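Local coordinates for protein galactokinase (Bifidobacterium longum subsp. infantis ATCC 15697 = JCM 1222 = DSM 20088, PDB 6TEQ) that probably phosphorylates galactose with ATP, as other GHMP-family galactokinases do, and binds 2-deoxy-2-fluoro-galactose in its sugar pocket, at residues 164-169 / 212-217; 203-208 / 219-224. All coordinates share one frame; numbering follows the deposited sequence. Where two conformers were deposited one is given.

Contact 1: 164-169 / 212-217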
# COMPACT_ATOMS: atom_id res chain seq x y z
N SER A 164 15.77 9.56 -9.33
CA SER A 164 14.81 9.72 -10.48
C SER A 164 13.62 8.80 -10.27
O SER A 164 13.76 7.72 -9.68
CB SER A 164 15.44 9.48 -11.87
OG SER A 164 15.81 8.17 -12.03
N ASP A 165 12.47 9.25 -10.77
CA ASP A 165 11.28 8.37 -10.77
C ASP A 165 11.60 7.05 -11.43
O ASP A 165 11.20 6.00 -10.89
CB ASP A 165 10.12 9.03 -11.49
CG ASP A 165 8.82 8.25 -11.41
OD1 ASP A 165 8.37 8.01 -10.28
OD2 ASP A 165 8.31 7.84 -12.52
N ALA A 166 12.12 7.09 -12.68
CA ALA A 166 12.35 5.83 -13.43
C ALA A 166 13.38 4.98 -12.69
O ALA A 166 13.20 3.75 -12.62
CB ALA A 166 12.79 6.16 -14.83
N GLY A 167 14.42 5.59 -12.13
CA GLY A 167 15.43 4.87 -11.35
C GLY A 167 14.77 4.17 -10.15
O GLY A 167 15.08 3.03 -9.83
N ARG A 168 13.83 4.87 -9.53
CA ARG A 168 13.23 4.29 -8.32
C ARG A 168 12.50 2.99 -8.64
O ARG A 168 12.34 2.17 -7.72
CB ARG A 168 12.33 5.29 -7.60
CG ARG A 168 13.13 6.31 -6.85
CD ARG A 168 12.18 7.19 -6.08
NE ARG A 168 12.91 8.11 -5.26
CZ ARG A 168 12.43 8.73 -4.22
NH1 ARG A 168 11.15 8.69 -3.93
NH2 ARG A 168 13.20 9.56 -3.56
N VAL A 169 12.10 2.73 -9.90
CA VAL A 169 11.46 1.44 -10.22
C VAL A 169 12.40 0.26 -9.92
O VAL A 169 11.95 -0.82 -9.53
CB VAL A 169 10.91 1.49 -11.66
CG1 VAL A 169 10.48 0.10 -12.10
CG2 VAL A 169 9.79 2.53 -11.75
N LEU A 212 5.28 -1.72 -19.70
CA LEU A 212 5.41 -0.25 -19.72
C LEU A 212 6.72 0.18 -19.08
O LEU A 212 7.15 -0.38 -18.05
CB LEU A 212 4.25 0.42 -18.97
CG LEU A 212 2.91 0.11 -19.61
CD1 LEU A 212 1.77 0.82 -18.92
CD2 LEU A 212 2.91 0.34 -21.08
N THR A 213 7.25 1.25 -19.62
CA THR A 213 8.41 1.89 -19.03
C THR A 213 7.91 2.79 -17.93
O THR A 213 6.71 3.09 -17.84
CB THR A 213 9.20 2.74 -20.02
OG1 THR A 213 8.28 3.78 -20.36
CG2 THR A 213 9.65 1.94 -21.21
N PRO A 214 8.81 3.22 -17.02
CA PRO A 214 8.36 4.01 -15.88
C PRO A 214 7.64 5.32 -16.27
O PRO A 214 6.67 5.65 -15.62
CB PRO A 214 9.66 4.29 -15.10
CG PRO A 214 10.42 3.06 -15.38
CD PRO A 214 10.19 2.76 -16.85
N LEU A 215 8.12 6.01 -17.29
CA LEU A 215 7.48 7.28 -17.67
C LEU A 215 6.16 7.02 -18.41
O LEU A 215 5.43 8.01 -18.60
CB LEU A 215 8.47 8.16 -18.45
CG LEU A 215 9.10 9.32 -17.70
CD1 LEU A 215 9.42 9.05 -16.24
CD2 LEU A 215 10.35 9.78 -18.44
N GLU A 216 5.88 5.77 -18.82
CA GLU A 216 4.58 5.39 -19.41
C GLU A 216 3.56 4.98 -18.36
O GLU A 216 2.38 4.90 -18.72
CB GLU A 216 4.78 4.20 -20.38
CG GLU A 216 5.50 4.55 -21.67
CD GLU A 216 5.80 3.37 -22.62
OE1 GLU A 216 5.91 2.17 -22.17
OE2 GLU A 216 6.05 3.68 -23.83
N ASN A 217 3.99 4.57 -17.15
CA ASN A 217 3.10 3.76 -16.30
C ASN A 217 2.58 4.59 -15.11
O ASN A 217 1.78 4.01 -14.35
CB ASN A 217 3.70 2.43 -15.93
CG ASN A 217 4.74 2.46 -14.84
OD1 ASN A 217 5.06 3.51 -14.26
ND2 ASN A 217 5.26 1.30 -14.54
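The pyrrolidine ring of Pro214 offers its CB–CG side to Ala166 and Val169, so that a flat apolar group is applied to the first turn of helix 165-183. Ala166 approaches most closely, its CA standing 3.5 Å from Pro214 CB, and its methyl follows with CB 3.7 Å from Pro214 CB. About one turn further along the helix, Val169 CG2 lies 3.7 Å from Pro214 CG; CG2 of Val169 and CB of Ala166 are displaced to opposite sides of the mean plane of the ring. Val169 brings CG2 there by setting it anti to its carbonyl carbon.

The carboxylate is the second flat group. Asp165 has CG anti to its backbone N (chi1 -174°), and its OD2 stays 4.1 Å from Pro214 O. Both oxygens are acceptors, and Arg197 reconciles them: its NH2 forms a salt bridge with Asp165 OD2 and a hydrogen bond with Pro214 O, while its NH1 serves Asn217 OD1.

Ser164 OG accepts from Gly167 N; Thr213 N donates to Glu216 OE1, and Glu216 N weakly to Thr213 OG1. Two capped helix N-termini meet at the surface: Ser164's, in the GHMP kinase N-terminal domain, and the Thr213–Glu216 capping box of the weakly bonded helix 214-217.

Contact 2: 203-208 / 219-224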
# COMPACT_ATOMS: atom_id res chain seq x y z
N ALA A 203 -2.68 12.06 -6.60
CA ALA A 203 -2.82 10.60 -6.62
C ALA A 203 -2.01 10.06 -7.79
O ALA A 203 -1.90 10.76 -8.80
CB ALA A 203 -4.30 10.28 -6.67
N LEU A 204 -1.52 8.87 -7.64
CA LEU A 204 -0.69 8.23 -8.62
C LEU A 204 -1.54 7.30 -9.50
O LEU A 204 -2.01 6.20 -9.05
CB LEU A 204 0.39 7.45 -7.89
CG LEU A 204 1.43 6.82 -8.82
CD1 LEU A 204 2.39 7.89 -9.30
CD2 LEU A 204 2.18 5.72 -8.13
N LEU A 205 -1.95 7.73 -10.70
CA LEU A 205 -2.69 6.79 -11.60
C LEU A 205 -1.65 5.83 -12.20
O LEU A 205 -0.86 6.22 -13.07
CB LEU A 205 -3.43 7.59 -12.67
CG LEU A 205 -4.14 6.76 -13.70
CD1 LEU A 205 -5.12 5.77 -13.10
CD2 LEU A 205 -4.80 7.68 -14.70
N LEU A 206 -1.61 4.64 -11.62
CA LEU A 206 -0.56 3.64 -11.87
C LEU A 206 -1.15 2.60 -12.80
O LEU A 206 -2.19 1.98 -12.52
CB LEU A 206 -0.14 3.08 -10.52
CG LEU A 206 0.79 1.88 -10.62
CD1 LEU A 206 2.15 2.33 -11.10
CD2 LEU A 206 0.90 1.21 -9.27
N ASP A 207 -0.47 2.39 -13.93
CA ASP A 207 -0.83 1.39 -14.90
C ASP A 207 0.10 0.22 -14.75
O ASP A 207 1.30 0.41 -14.98
CB ASP A 207 -0.84 2.04 -16.27
CG ASP A 207 -1.37 1.15 -17.38
OD1 ASP A 207 -1.24 -0.09 -17.27
OD2 ASP A 207 -1.93 1.73 -18.36
N CYS A 208 -0.43 -0.91 -14.32
CA CYS A 208 0.41 -2.05 -13.90
C CYS A 208 0.74 -3.00 -15.06
O CYS A 208 1.26 -4.08 -14.76
CB CYS A 208 -0.29 -2.78 -12.77
SG CYS A 208 -0.38 -1.70 -11.31
N SER A 219 0.87 8.65 -13.95
CA SER A 219 0.20 9.91 -14.31
C SER A 219 -0.26 10.59 -13.02
O SER A 219 -1.18 10.07 -12.36
CB SER A 219 -0.93 9.64 -15.26
OG SER A 219 -1.73 10.79 -15.36
N GLN A 220 0.39 11.70 -12.64
CA GLN A 220 0.07 12.37 -11.36
C GLN A 220 -1.28 13.08 -11.54
O GLN A 220 -1.40 13.95 -12.44
CB GLN A 220 1.15 13.35 -10.98
CG GLN A 220 2.50 12.70 -10.75
CD GLN A 220 2.64 11.82 -9.56
OE1 GLN A 220 1.83 11.94 -8.66
NE2 GLN A 220 3.69 10.99 -9.53
N GLN A 221 -2.28 12.70 -10.75
CA GLN A 221 -3.63 13.25 -10.87
C GLN A 221 -3.84 14.20 -9.69
O GLN A 221 -3.51 13.86 -8.53
CB GLN A 221 -4.65 12.12 -10.82
CG GLN A 221 -4.59 11.21 -12.02
CD GLN A 221 -5.00 11.98 -13.24
OE1 GLN A 221 -5.91 12.80 -13.21
NE2 GLN A 221 -4.42 11.61 -14.38
N GLU A 222 -4.36 15.38 -9.98
CA GLU A 222 -4.69 16.38 -8.94
C GLU A 222 -5.53 15.67 -7.87
O GLU A 222 -6.48 14.95 -8.22
CB GLU A 222 -5.43 17.56 -9.58
CG GLU A 222 -4.57 18.43 -10.51
CD GLU A 222 -3.71 19.45 -9.78
OE1 GLU A 222 -3.65 19.34 -8.57
OE2 GLU A 222 -3.13 20.38 -10.43
N PHE A 223 -5.17 15.84 -6.60
CA PHE A 223 -5.97 15.30 -5.49
C PHE A 223 -5.90 16.29 -4.34
O PHE A 223 -5.30 16.01 -3.30
CB PHE A 223 -5.56 13.87 -5.12
CG PHE A 223 -6.62 13.21 -4.30
CD1 PHE A 223 -7.83 12.86 -4.83
CD2 PHE A 223 -6.39 12.97 -2.94
CE1 PHE A 223 -8.80 12.26 -4.02
CE2 PHE A 223 -7.35 12.37 -2.16
CZ PHE A 223 -8.56 12.07 -2.69
N ASP A 224 -6.47 17.46 -4.57
CA ASP A 224 -6.39 18.55 -3.59
C ASP A 224 -7.73 18.54 -2.84
O ASP A 224 -8.71 19.09 -3.36
CB ASP A 224 -6.12 19.87 -4.27
CG ASP A 224 -6.13 21.05 -3.34
OD1 ASP A 224 -6.34 20.84 -2.10
OD2 ASP A 224 -5.80 22.13 -3.85
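Ala203 and Gln221 bond to each other twice through their backbones, making an antiparallel hydrogen-bonded pair in which each N-H finds the other's carbonyl. The bond from Gln221 N to Ala203 O is 2.8 Å long and almost straight (177°). Its mate, Ala203 N to Gln221 O, has the same length but bends to 151° at the hydrogen. Leu205 and Ser219 repeat the scheme less evenly: Leu205 N donates to Ser219 O over 3.0 Å, whereas the return bond from Ser219 N to Leu205 O is weak, at 3.1 Å and only 124°.

Between these pairs, Leu204 faces Gln220 as a non-hydrogen-bonded pair. The backbone of Leu204 turns to Pro57 of strand 54-70 instead. The chain of Gln220 bends at chi2, which turns CD back, and NE2 lies 3.4 Å from Leu204 CD1, an apolar neighbour; its amide is satisfied elsewhere, OE1 by Thr199 OG1 and NE2 by Arg197 O.

On the other face, Leu205 and Gln221 run side by side in the same direction, with Leu205 CB 3.9 Å from Gln221 CG. Both also touch Val314 of helix 294-318. An alanine in place of Gln221 would probably open a gap beside Leu205, whose CB packs on CG, and weaken the packing toward Val314. Beyond the paired residues, Phe223 sets its CB 4.1 Å from Ala203 CB.

This is the antiparallel pairing of strands 202-207 and 218-222 in a mixed sheet, where 202-207 is bonded on to strand 54-70 as well. The chemistry divides accordingly: backbone bonds fix the register, three of the four sound and only Ser219 N to Leu205 O weak, while Gln220 carries its polar end past a leucine to partners of its own.

From the N terminus the chain passes through 164-169, 203-208, 212-217 and 219-224, so the two contacts cross rather than nest. Contact 1 closes a loop of 42 residues, about half of them helical, that includes most of helix 165-183 and all of helix 190-197 and strand 202-207. Contact 2 closes a loop of just ten residues, a hairpin connection that contains the short helix 214-217. That helix therefore belongs to both. The two contacts also meet directly, Asn217 O lying 2.8 Å from Asp207 N, a probable hydrogen bond. Contact 2 pairs two strands of the mixed sheet, and contact 1 fastens their connection to the start of helix 165-183.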